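Local coordinates for protein LysR family transcriptional regulator (Vibrio vulnificus, PDB 5FHK) that probably acts as a sequence-specific DNA-binding regulator of virulence gene transcription, seen here as its regulatory domain without the DNA-binding part, at residues A[106-111]-A[132-136]; A[99-105]-A[147-151]; A[140-144]-A[160-166]; A[136-140]-A[151-157]. All blocks are in the same frame, centred on the assembly; numbering follows the deposited sequence.

Interaction 1: residues A[106-111]-A[132-136]; sequences KGHPLL and QANAL
Leu136 lays its CD2 methyl on the main chain of Gly107, with CD2 3.5 Å from Gly107 O and 3.6 Å from Gly107 CA, and this marks the tight end of the contact. Because Gly107 carries no side chain, the methyl reaches the bare backbone. The first torsion of Leu136 (chi1 -83°) sets CG beside its own N and turns both branches back toward 106-111. There the other branch, CD1, meets Leu110 CD1 at 4.1 Å, the two side chains crossing at about a right angle. Between the backbones, Ala133 is held through both its N-H and its carbonyl: Ala133 N donates to Lys106 O at 2.9 Å, and His108 N donates to Ala133 O at 3.0 Å. A type VI turn with a cis peptide before Pro109 follows the strand, closed by a bond from Leu110 N to Gly107 O.

The opposite character appears at His108, which is exposed. Its ring meets Asn134 edge-on, ND1 lying 3.4 Å from Asn134 CA, and ring and amide planes stand 78° apart. Leu111 CG covers one face of the same ring near the rim, while Leu111 CD1 touches Gln132 NE2 at 3.8 Å. The polar ends here look elsewhere: Gln132 OE1 takes Gly129 N, and Asn134 OD1 takes Thr42 N of the second subunit. Two parallel neighbouring strands of the periplasmic-binding-protein-like fold of LysR regulatory domains pair here, and the outer one, 131-133, carries the sheet into the second subunit.

Interaction 2: residues A[99-105]-A[147-151]; sequences LHDHFLL and LGITL
Leu104 and Ile149 sit level on two neighbouring parallel strands, 104-107 and 149-153, of the periplasmic-binding-protein-like fold of this regulatory domain. Backbone hydrogen bonds come first. Ile149 N reaches Phe103 O at 2.8 Å and is nearly straight, with an angle of 168° at the hydrogen; Leu105 N returns to Ile149 O at 2.7 Å. Beside them, Leu104 CA lies 3.2 Å from Ile149 O as a supporting CA-H...O contact.

Side-chain packing lies on both faces of the pair. Leu104 and Ile149 run side by side in the same direction, Leu104 CD2 packing on Ile149 CB at 3.9 Å. Further along its chain, Ile149 CD1 lies against His102, 3.6 Å from His102 ND1, a nitrogen already hydrogen-bonded to Tyr86 OH. On the other face, Leu105 extends CD1 to Gly148 O at 3.5 Å, and the side chains of Val139 and Cys143 from helix 136-144 cover it.

One side-chain hydrogen bond completes the set. With OG1 opposite its own N (chi1 178°), Thr150 donates from OG1 to Leu105 O at 2.9 Å, arriving 39° above the plane of that carbonyl.

Interaction 3: residues A[140-144]-A[160-166]; sequences RSACS and YIADGSL
Ser144 and Leu166 bring the two backbones nearest, their CA atoms 6.7 Å apart, where helix 136-144 faces the chain that leaves helix 158-163. Helix 158-163 is followed by Gly164, the first residue off helical angles, with a positive phi of 90°. The reversal brings Leu166 N back to Tyr160 O, so Tyr160 and Leu166 present their side chains to 140-144 together. Leu166 reaches with CD2 to Cys143 SG, at 3.5 Å, and the same methyl stands 4.1 Å from Ser144 OG.

Within the periplasmic-binding-protein-like fold, this joins a helix lying against the sheet to the next helix along the chain, which packs with its exit on the flank of helix 136-144 that adjoins strand 149-153.

Arg140 and Tyr160 make the polar part of the contact. Arg140 CG runs opposite the backbone N (chi1 -178°), and bends at the next two torsions fold the end of the chain over the tip of Tyr160. The guanidinium and phenol planes are only 20° apart, and the hydroxyl lies above one guanidinium face. Arg140 NH1 is 2.9 Å from Tyr160 OH, a close polar contact with unfavourable geometry. The aliphatic part joins in as well, with Arg140 CD 3.7 Å from Tyr160 CZ. Ser144 OG approaches the ring obliquely, 3.8 Å from Tyr160 CE2. Lys19 of the second subunit, a like charge, lies close to Arg140 NH2.

Interaction 4: residues A[136-140]-A[151-157]; sequences LNVVR and LMPDVMI
Leu136 points its CD1 methyl at the CD-CG edge of the Pro153 ring, and Leu136 CD1 comes within 3.5 Å of Pro153 CD, tighter than ordinary van der Waals contact. Met152 behaves differently. It slides past Leu136 in the opposite direction, bringing SD 4.0 Å from Leu136 CB, and then bends at chi2 (79°) and chi3 (51°). Those bends bring its methyl against the helix backbone: Met152 CE ends 3.8 Å from Arg140 N and 4.1 Å from Val139 CG1. One side chain thus spans from Leu136 to Arg140, a single turn of helix.

Met156 closes on the same leucine from the turn beyond the strand, its CE 4.0 Å from Leu136 CB. Leu136 is therefore gripped by two methionines and a proline, all apolar, in a largely buried setting. At the other end of the segment, the aliphatic stem of Arg140 and Ile157 pass in opposite directions, Arg140 CG lying 4.0 Å from Ile157 CG2. This tucks the stem against hydrophobic neighbours while its charged end turns to Tyr160 of helix 158-163.

The short axes of helix 136-140 and strand 151-153 approach to 9.6 Å at 124° between their directions. Helix 136-144 connects strand 131-133 to strand 149-153, which runs the same way with strand 104-107 between them; a helix laid on its own sheet in this manner is the signature of a beta-alpha-beta crossover.

The four contacts form one continuous piece of a single lobe of the regulatory domain. Interactions 1 and 2 flank strand 104-107, their centres about 13 Å apart, and meet where Leu110 CD1 lies 3.6 Å from Leu151 O. Helix 136-144 then covers that sheet: interaction 4 supplies Val139, whose CG1 is 3.4 Å from Thr150 OG1 of interaction 2, and whose CG2 is 3.6 Å from Gly107 CA of interaction 1. Interaction 3 continues the same helix, its centre about 9 Å from that of interaction 4, and shares Arg140 with it. All four come within reach of the second subunit, interaction 2 through Leu147, so sheet edge and helix face the dimer partner together.

Interaction 1: residues A[106-111]-A[132-136]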
loop_
_atom_site.group_PDB
_atom_site.type_symbol
_atom_site.label_atom_id
_atom_site.label_comp_id
_atom_site.label_asym_id
_atom_site.label_seq_id
_atom_site.Cartn_x
_atom_site.Cartn_y
_atom_site.Cartn_z
ATOM N N LYS A 106 -2.318 7.726 -13.336
ATOM C CA LYS A 106 -3.553 7.885 -12.581
ATOM C C LYS A 106 -3.743 6.723 -11.608
ATOM O O LYS A 106 -3.634 5.558 -12.000
ATOM C CB LYS A 106 -4.743 7.994 -13.541
ATOM C CG LYS A 106 -4.797 9.321 -14.310
ATOM C CD LYS A 106 -6.007 9.435 -15.202
ATOM C CE LYS A 106 -6.216 10.889 -15.651
ATOM N NZ LYS A 106 -7.451 11.055 -16.462
ATOM N N GLY A 107 -4.020 7.042 -10.350
ATOM C CA GLY A 107 -4.285 6.026 -9.346
ATOM C C GLY A 107 -5.580 6.298 -8.613
ATOM O O GLY A 107 -5.898 7.449 -8.303
ATOM N N HIS A 108 -6.328 5.218 -8.336
ATOM C CA HIS A 108 -7.570 5.323 -7.575
ATOM C C HIS A 108 -7.286 5.931 -6.205
ATOM O O HIS A 108 -6.243 5.640 -5.605
ATOM C CB HIS A 108 -8.216 3.947 -7.376
ATOM C CG HIS A 108 -9.009 3.452 -8.548
ATOM N ND1 HIS A 108 -8.616 2.368 -9.306
ATOM C CD2 HIS A 108 -10.198 3.857 -9.060
ATOM C CE1 HIS A 108 -9.515 2.140 -10.248
ATOM N NE2 HIS A 108 -10.484 3.030 -10.122
ATOM N N PRO A 109 -8.208 6.743 -5.653
ATOM C CA PRO A 109 -9.522 7.140 -6.177
ATOM C C PRO A 109 -9.460 8.437 -6.988
ATOM O O PRO A 109 -10.424 9.205 -6.997
ATOM C CB PRO A 109 -10.338 7.350 -4.899
ATOM C CG PRO A 109 -9.326 7.973 -3.947
ATOM C CD PRO A 109 -7.964 7.341 -4.326
ATOM N N LEU A 110 -8.311 8.682 -7.622
ATOM C CA LEU A 110 -8.053 9.849 -8.452
ATOM C C LEU A 110 -7.841 9.441 -9.907
ATOM O O LEU A 110 -6.900 9.891 -10.572
ATOM C CB LEU A 110 -6.847 10.627 -7.928
ATOM C CG LEU A 110 -6.847 11.049 -6.453
ATOM C CD1 LEU A 110 -5.598 11.879 -6.141
ATOM C CD2 LEU A 110 -8.129 11.841 -6.096
ATOM N N LEU A 111 -8.689 8.535 -10.405
ATOM C CA LEU A 111 -8.729 8.271 -11.839
ATOM C C LEU A 111 -9.381 9.414 -12.601
ATOM O O LEU A 111 -9.148 9.558 -13.809
ATOM C CB LEU A 111 -9.478 6.972 -12.131
ATOM C CG LEU A 111 -8.763 5.648 -11.833
ATOM C CD1 LEU A 111 -9.277 4.528 -12.775
ATOM C CD2 LEU A 111 -7.253 5.806 -11.924
ATOM N N GLN A 132 -2.161 3.291 -15.271
ATOM C CA GLN A 132 -3.280 3.410 -14.345
ATOM C C GLN A 132 -3.210 2.295 -13.322
ATOM O O GLN A 132 -2.958 1.137 -13.683
ATOM C CB GLN A 132 -4.626 3.342 -15.052
ATOM C CG GLN A 132 -4.865 4.532 -15.936
ATOM C CD GLN A 132 -6.301 4.683 -16.350
ATOM O OE1 GLN A 132 -6.627 5.612 -17.081
ATOM N NE2 GLN A 132 -7.170 3.777 -15.893
ATOM N N ALA A 133 -3.460 2.636 -12.053
ATOM C CA ALA A 133 -3.379 1.648 -10.983
ATOM C C ALA A 133 -4.462 1.904 -9.948
ATOM O O ALA A 133 -4.958 3.019 -9.808
ATOM C CB ALA A 133 -1.994 1.654 -10.318
ATOM N N ASN A 134 -4.821 0.855 -9.215
ATOM C CA ASN A 134 -5.762 0.993 -8.109
ATOM C C ASN A 134 -5.100 1.427 -6.795
ATOM O O ASN A 134 -5.781 1.456 -5.763
ATOM C CB ASN A 134 -6.534 -0.316 -7.900
ATOM C CG ASN A 134 -5.626 -1.509 -7.652
ATOM O OD1 ASN A 134 -4.434 -1.497 -7.997
ATOM N ND2 ASN A 134 -6.194 -2.561 -7.072
ATOM N N ALA A 135 -3.806 1.756 -6.799
ATOM C CA ALA A 135 -3.116 2.266 -5.615
ATOM C C ALA A 135 -2.221 3.435 -6.016
ATOM O O ALA A 135 -1.633 3.424 -7.098
ATOM C CB ALA A 135 -2.266 1.178 -4.925
ATOM N N LEU A 136 -2.077 4.423 -5.125
ATOM C CA LEU A 136 -1.331 5.634 -5.475
ATOM C C LEU A 136 0.162 5.513 -5.225
ATOM O O LEU A 136 0.948 6.221 -5.873
ATOM C CB LEU A 136 -1.866 6.851 -4.704
ATOM C CG LEU A 136 -3.105 7.496 -5.359
ATOM C CD1 LEU A 136 -3.698 8.595 -4.474
ATOM C CD2 LEU A 136 -2.800 8.040 -6.744
#

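Interaction 2: residues A[99-105]-A[147-151]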
loop_
_atom_site.group_PDB
_atom_site.type_symbol
_atom_site.label_atom_id
_atom_site.label_comp_id
_atom_site.label_asym_id
_atom_site.label_seq_id
_atom_site.Cartn_x
_atom_site.Cartn_y
_atom_site.Cartn_z
ATOM N N LEU A 99 -3.213 19.053 -20.540
ATOM C CA LEU A 99 -2.915 17.722 -20.018
ATOM C C LEU A 99 -3.126 16.637 -21.072
ATOM O O LEU A 99 -2.435 15.606 -21.050
ATOM C CB LEU A 99 -3.757 17.446 -18.780
ATOM C CG LEU A 99 -3.481 18.395 -17.610
ATOM C CD1 LEU A 99 -4.314 17.996 -16.411
ATOM C CD2 LEU A 99 -2.009 18.378 -17.274
ATOM N N HIS A 100 -4.035 16.872 -22.025
ATOM C CA HIS A 100 -4.330 15.872 -23.050
ATOM C C HIS A 100 -3.092 15.462 -23.839
ATOM O O HIS A 100 -2.989 14.311 -24.271
ATOM C CB HIS A 100 -5.404 16.405 -23.986
ATOM C CG HIS A 100 -6.713 16.635 -23.305
ATOM N ND1 HIS A 100 -7.118 17.876 -22.865
ATOM C CD2 HIS A 100 -7.698 15.774 -22.961
ATOM C CE1 HIS A 100 -8.302 17.772 -22.287
ATOM N NE2 HIS A 100 -8.677 16.507 -22.336
ATOM N N ASP A 101 -2.133 16.367 -24.003
ATOM C CA ASP A 101 -0.957 16.118 -24.821
ATOM C C ASP A 101 0.243 15.646 -24.009
ATOM O O ASP A 101 1.378 15.715 -24.502
ATOM C CB ASP A 101 -0.609 17.378 -25.601
ATOM C CG ASP A 101 -1.792 17.896 -26.401
ATOM O OD1 ASP A 101 -2.457 17.068 -27.065
ATOM O OD2 ASP A 101 -2.070 19.116 -26.351
ATOM N N HIS A 102 0.014 15.150 -22.788
ATOM C CA HIS A 102 1.068 14.720 -21.886
ATOM C C HIS A 102 0.791 13.295 -21.422
ATOM O O HIS A 102 -0.357 12.836 -21.416
ATOM C CB HIS A 102 1.171 15.646 -20.668
ATOM C CG HIS A 102 2.023 16.852 -20.896
ATOM N ND1 HIS A 102 3.368 16.877 -20.596
ATOM C CD2 HIS A 102 1.727 18.074 -21.397
ATOM C CE1 HIS A 102 3.866 18.058 -20.916
ATOM N NE2 HIS A 102 2.891 18.804 -21.398
ATOM N N PHE A 103 1.865 12.604 -21.026
ATOM C CA PHE A 103 1.751 11.290 -20.405
ATOM C C PHE A 103 1.194 11.451 -18.995
ATOM O O PHE A 103 1.795 12.143 -18.167
ATOM C CB PHE A 103 3.113 10.590 -20.336
ATOM C CG PHE A 103 3.749 10.288 -21.681
ATOM C CD1 PHE A 103 3.352 9.187 -22.428
ATOM C CD2 PHE A 103 4.764 11.095 -22.179
ATOM C CE1 PHE A 103 3.956 8.909 -23.678
ATOM C CE2 PHE A 103 5.367 10.822 -23.399
ATOM C CZ PHE A 103 4.964 9.726 -24.142
ATOM N N LEU A 104 0.078 10.792 -18.709
ATOM C CA LEU A 104 -0.584 10.906 -17.416
ATOM C C LEU A 104 -0.485 9.594 -16.656
ATOM O O LEU A 104 -0.468 8.516 -17.252
ATOM C CB LEU A 104 -2.051 11.312 -17.574
ATOM C CG LEU A 104 -2.241 12.625 -18.333
ATOM C CD1 LEU A 104 -3.705 13.039 -18.350
ATOM C CD2 LEU A 104 -1.357 13.703 -17.731
ATOM N N LEU A 105 -0.372 9.704 -15.333
ATOM C CA LEU A 105 -0.323 8.553 -14.444
ATOM C C LEU A 105 -1.425 8.714 -13.414
ATOM O O LEU A 105 -1.480 9.732 -12.713
ATOM C CB LEU A 105 1.041 8.427 -13.768
ATOM C CG LEU A 105 2.223 8.739 -14.684
ATOM C CD1 LEU A 105 3.544 8.987 -13.900
ATOM C CD2 LEU A 105 2.388 7.624 -15.704
ATOM N N LEU A 147 8.053 9.135 -15.969
ATOM C CA LEU A 147 7.130 8.644 -16.974
ATOM C C LEU A 147 5.912 9.538 -17.165
ATOM O O LEU A 147 5.098 9.256 -18.048
ATOM C CB LEU A 147 6.681 7.223 -16.621
ATOM C CG LEU A 147 7.757 6.123 -16.617
ATOM C CD1 LEU A 147 7.212 4.837 -15.982
ATOM C CD2 LEU A 147 8.293 5.834 -18.039
ATOM N N GLY A 148 5.759 10.611 -16.399
ATOM C CA GLY A 148 4.695 11.545 -16.737
ATOM C C GLY A 148 4.146 12.272 -15.520
ATOM O O GLY A 148 4.750 12.273 -14.446
ATOM N N ILE A 149 2.976 12.887 -15.739
ATOM C CA ILE A 149 2.277 13.741 -14.780
ATOM C C ILE A 149 1.241 12.916 -14.030
ATOM O O ILE A 149 0.508 12.121 -14.637
ATOM C CB ILE A 149 1.586 14.911 -15.510
ATOM C CG1 ILE A 149 2.605 15.861 -16.157
ATOM C CG2 ILE A 149 0.595 15.648 -14.581
ATOM C CD1 ILE A 149 2.009 16.644 -17.243
ATOM N N THR A 150 1.161 13.108 -12.717
ATOM C CA THR A 150 0.128 12.480 -11.904
ATOM C C THR A 150 -0.531 13.506 -10.996
ATOM O O THR A 150 -0.044 14.619 -10.799
ATOM C CB THR A 150 0.686 11.352 -11.029
ATOM O OG1 THR A 150 -0.386 10.830 -10.241
ATOM C CG2 THR A 150 1.769 11.904 -10.093
ATOM N N LEU A 151 -1.658 13.105 -10.432
ATOM C CA LEU A 151 -2.337 13.881 -9.407
ATOM C C LEU A 151 -2.266 13.089 -8.111
ATOM O O LEU A 151 -2.602 11.901 -8.080
ATOM C CB LEU A 151 -3.782 14.160 -9.782
ATOM C CG LEU A 151 -4.519 14.925 -8.682
ATOM C CD1 LEU A 151 -4.108 16.360 -8.758
ATOM C CD2 LEU A 151 -6.039 14.822 -8.873
#

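Interaction 3: residues A[140-144]-A[160-166]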
loop_
_atom_site.group_PDB
_atom_site.type_symbol
_atom_site.label_atom_id
_atom_site.label_comp_id
_atom_site.label_asym_id
_atom_site.label_seq_id
_atom_site.Cartn_x
_atom_site.Cartn_y
_atom_site.Cartn_z
ATOM N N ARG A 140 3.063 6.957 -7.784
ATOM C CA ARG A 140 4.135 7.862 -7.421
ATOM C C ARG A 140 5.470 7.328 -7.907
ATOM O O ARG A 140 6.284 8.079 -8.451
ATOM C CB ARG A 140 4.162 8.076 -5.905
ATOM C CG ARG A 140 5.249 9.047 -5.479
ATOM C CD ARG A 140 5.782 8.710 -4.119
ATOM N NE ARG A 140 6.366 7.372 -4.055
ATOM C CZ ARG A 140 7.547 7.019 -4.567
ATOM N NH1 ARG A 140 8.299 7.900 -5.209
ATOM N NH2 ARG A 140 7.974 5.766 -4.432
ATOM N N SER A 141 5.692 6.026 -7.750
ATOM C CA SER A 141 6.959 5.440 -8.163
ATOM C C SER A 141 7.218 5.677 -9.645
ATOM O O SER A 141 8.340 6.011 -10.036
ATOM C CB SER A 141 6.959 3.950 -7.826
ATOM O OG SER A 141 7.717 3.238 -8.779
ATOM N N ALA A 142 6.175 5.570 -10.484
ATOM C CA ALA A 142 6.357 5.768 -11.919
ATOM C C ALA A 142 6.609 7.233 -12.251
ATOM O O ALA A 142 7.378 7.541 -13.177
ATOM C CB ALA A 142 5.137 5.243 -12.685
ATOM N N CYS A 143 5.956 8.137 -11.510
ATOM C CA CYS A 143 6.200 9.567 -11.626
ATOM C C CYS A 143 7.657 9.901 -11.315
ATOM O O CYS A 143 8.313 10.631 -12.071
ATOM C CB CYS A 143 5.267 10.307 -10.667
ATOM S SG CYS A 143 5.214 12.099 -10.814
ATOM N N SER A 144 8.176 9.374 -10.196
ATOM C CA SER A 144 9.576 9.598 -9.834
ATOM C C SER A 144 10.525 9.126 -10.928
ATOM O O SER A 144 11.588 9.729 -11.141
ATOM C CB SER A 144 9.895 8.877 -8.527
ATOM O OG SER A 144 9.469 9.630 -7.414
ATOM N N TYR A 160 9.064 14.887 -1.167
ATOM C CA TYR A 160 9.538 14.946 -2.555
ATOM C C TYR A 160 9.543 16.372 -3.089
ATOM O O TYR A 160 10.431 16.753 -3.865
ATOM C CB TYR A 160 8.674 14.073 -3.463
ATOM C CG TYR A 160 8.773 12.603 -3.197
ATOM C CD1 TYR A 160 7.992 11.992 -2.208
ATOM C CD2 TYR A 160 9.634 11.805 -3.952
ATOM C CE1 TYR A 160 8.100 10.626 -1.960
ATOM C CE2 TYR A 160 9.742 10.456 -3.719
ATOM C CZ TYR A 160 8.975 9.867 -2.727
ATOM O OH TYR A 160 9.116 8.522 -2.511
ATOM N N ILE A 161 8.538 17.165 -2.715
ATOM C CA ILE A 161 8.472 18.539 -3.197
ATOM C C ILE A 161 9.561 19.389 -2.555
ATOM O O ILE A 161 10.240 20.168 -3.234
ATOM C CB ILE A 161 7.094 19.148 -2.918
ATOM C CG1 ILE A 161 6.009 18.343 -3.634
ATOM C CG2 ILE A 161 7.119 20.620 -3.342
ATOM C CD1 ILE A 161 6.012 18.575 -5.093
ATOM N N ALA A 162 9.687 19.298 -1.236
ATOM C CA ALA A 162 10.724 20.043 -0.531
ATOM C C ALA A 162 12.101 19.719 -1.095
ATOM O O ALA A 162 12.874 20.627 -1.405
ATOM C CB ALA A 162 10.676 19.735 0.960
ATOM N N ASP A 163 12.411 18.424 -1.262
ATOM C CA ASP A 163 13.713 18.007 -1.780
ATOM C C ASP A 163 13.920 18.414 -3.231
ATOM O O ASP A 163 15.072 18.533 -3.669
ATOM C CB ASP A 163 13.888 16.481 -1.678
ATOM C CG ASP A 163 14.236 16.006 -0.262
ATOM O OD1 ASP A 163 14.280 16.848 0.667
ATOM O OD2 ASP A 163 14.465 14.778 -0.084
ATOM N N GLY A 164 12.844 18.601 -3.997
ATOM C CA GLY A 164 12.972 18.849 -5.417
ATOM C C GLY A 164 12.963 17.613 -6.300
ATOM O O GLY A 164 13.139 17.750 -7.516
ATOM N N SER A 165 12.783 16.411 -5.733
ATOM C CA SER A 165 12.743 15.194 -6.546
ATOM C C SER A 165 11.456 15.088 -7.356
ATOM O O SER A 165 11.422 14.367 -8.357
ATOM C CB SER A 165 12.899 13.938 -5.677
ATOM O OG SER A 165 12.085 13.987 -4.508
ATOM N N LEU A 166 10.387 15.733 -6.916
ATOM C CA LEU A 166 9.211 15.954 -7.740
ATOM C C LEU A 166 8.963 17.454 -7.784
ATOM O O LEU A 166 9.316 18.175 -6.853
ATOM C CB LEU A 166 7.977 15.207 -7.199
ATOM C CG LEU A 166 7.988 13.675 -7.267
ATOM C CD1 LEU A 166 6.888 13.074 -6.413
ATOM C CD2 LEU A 166 7.866 13.155 -8.736
#

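Interaction 4: residues A[136-140]-A[151-157]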
loop_
_atom_site.group_PDB
_atom_site.type_symbol
_atom_site.label_atom_id
_atom_site.label_comp_id
_atom_site.label_asym_id
_atom_site.label_seq_id
_atom_site.Cartn_x
_atom_site.Cartn_y
_atom_site.Cartn_z
ATOM N N LEU A 136 -2.077 4.423 -5.125
ATOM C CA LEU A 136 -1.331 5.634 -5.475
ATOM C C LEU A 136 0.162 5.513 -5.225
ATOM O O LEU A 136 0.948 6.221 -5.873
ATOM C CB LEU A 136 -1.866 6.851 -4.704
ATOM C CG LEU A 136 -3.105 7.496 -5.359
ATOM C CD1 LEU A 136 -3.698 8.595 -4.474
ATOM C CD2 LEU A 136 -2.800 8.040 -6.744
ATOM N N ASN A 137 0.578 4.628 -4.312
ATOM C CA ASN A 137 2.004 4.464 -4.073
ATOM C C ASN A 137 2.735 4.023 -5.344
ATOM O O ASN A 137 3.783 4.583 -5.678
ATOM C CB ASN A 137 2.249 3.495 -2.905
ATOM C CG ASN A 137 1.749 2.074 -3.179
ATOM O OD1 ASN A 137 0.871 1.843 -4.022
ATOM N ND2 ASN A 137 2.308 1.110 -2.447
ATOM N N VAL A 138 2.188 3.053 -6.096
ATOM C CA VAL A 138 2.913 2.627 -7.299
ATOM C C VAL A 138 2.859 3.694 -8.387
ATOM O O VAL A 138 3.756 3.771 -9.227
ATOM C CB VAL A 138 2.389 1.282 -7.828
ATOM C CG1 VAL A 138 2.603 0.180 -6.786
ATOM C CG2 VAL A 138 0.952 1.401 -8.212
ATOM N N VAL A 139 1.800 4.504 -8.415
ATOM C CA VAL A 139 1.727 5.632 -9.340
ATOM C C VAL A 139 2.850 6.634 -9.058
ATOM O O VAL A 139 3.492 7.150 -9.976
ATOM C CB VAL A 139 0.335 6.290 -9.243
ATOM C CG1 VAL A 139 0.261 7.515 -10.117
ATOM C CG2 VAL A 139 -0.763 5.275 -9.663
ATOM N N ARG A 140 3.063 6.957 -7.784
ATOM C CA ARG A 140 4.135 7.862 -7.421
ATOM C C ARG A 140 5.470 7.328 -7.907
ATOM O O ARG A 140 6.284 8.079 -8.451
ATOM C CB ARG A 140 4.162 8.076 -5.905
ATOM C CG ARG A 140 5.249 9.047 -5.479
ATOM C CD ARG A 140 5.782 8.710 -4.119
ATOM N NE ARG A 140 6.366 7.372 -4.055
ATOM C CZ ARG A 140 7.547 7.019 -4.567
ATOM N NH1 ARG A 140 8.299 7.900 -5.209
ATOM N NH2 ARG A 140 7.974 5.766 -4.432
ATOM N N LEU A 151 -1.658 13.105 -10.432
ATOM C CA LEU A 151 -2.337 13.881 -9.407
ATOM C C LEU A 151 -2.266 13.089 -8.111
ATOM O O LEU A 151 -2.602 11.901 -8.080
ATOM C CB LEU A 151 -3.782 14.160 -9.782
ATOM C CG LEU A 151 -4.519 14.925 -8.682
ATOM C CD1 LEU A 151 -4.108 16.360 -8.758
ATOM C CD2 LEU A 151 -6.039 14.822 -8.873
ATOM N N MET A 152 -1.827 13.746 -7.047
ATOM C CA MET A 152 -1.404 12.998 -5.887
ATOM C C MET A 152 -1.751 13.790 -4.635
ATOM O O MET A 152 -1.599 15.026 -4.631
ATOM C CB MET A 152 0.103 12.739 -5.971
ATOM C CG MET A 152 0.693 11.843 -4.925
ATOM S SD MET A 152 0.407 10.103 -5.240
ATOM C CE MET A 152 0.950 9.950 -6.931
ATOM N N PRO A 153 -2.222 13.128 -3.574
ATOM C CA PRO A 153 -2.475 13.845 -2.316
ATOM C C PRO A 153 -1.185 14.435 -1.769
ATOM O O PRO A 153 -0.196 13.719 -1.580
ATOM C CB PRO A 153 -3.035 12.759 -1.383
ATOM C CG PRO A 153 -3.406 11.605 -2.265
ATOM C CD PRO A 153 -2.435 11.681 -3.430
ATOM N N ASP A 154 -1.218 15.742 -1.469
ATOM C CA ASP A 154 0.005 16.480 -1.128
ATOM C C ASP A 154 0.761 15.856 0.041
ATOM O O ASP A 154 1.999 15.824 0.029
ATOM C CB ASP A 154 -0.309 17.951 -0.821
ATOM C CG ASP A 154 -1.343 18.125 0.292
ATOM O OD1 ASP A 154 -1.811 17.112 0.866
ATOM O OD2 ASP A 154 -1.691 19.295 0.584
ATOM N N VAL A 155 0.044 15.346 1.052
ATOM C CA VAL A 155 0.706 14.723 2.203
ATOM C C VAL A 155 1.605 13.559 1.790
ATOM O O VAL A 155 2.593 13.261 2.468
ATOM C CB VAL A 155 -0.336 14.280 3.248
ATOM C CG1 VAL A 155 -1.136 13.077 2.755
ATOM C CG2 VAL A 155 0.344 13.969 4.572
ATOM N N MET A 156 1.299 12.884 0.682
ATOM C CA MET A 156 2.111 11.739 0.282
ATOM C C MET A 156 3.417 12.128 -0.419
ATOM O O MET A 156 4.296 11.270 -0.578
ATOM C CB MET A 156 1.310 10.822 -0.644
ATOM C CG MET A 156 0.286 9.888 0.037
ATOM S SD MET A 156 -0.535 8.830 -1.227
ATOM C CE MET A 156 0.886 8.129 -2.101
ATOM N N ILE A 157 3.571 13.379 -0.847
ATOM C CA ILE A 157 4.724 13.747 -1.655
ATOM C C ILE A 157 5.383 15.037 -1.180
ATOM O O ILE A 157 6.173 15.639 -1.919
ATOM C CB ILE A 157 4.321 13.873 -3.135
ATOM C CG1 ILE A 157 3.050 14.699 -3.268
ATOM C CG2 ILE A 157 4.164 12.493 -3.766
ATOM C CD1 ILE A 157 2.680 15.025 -4.688
#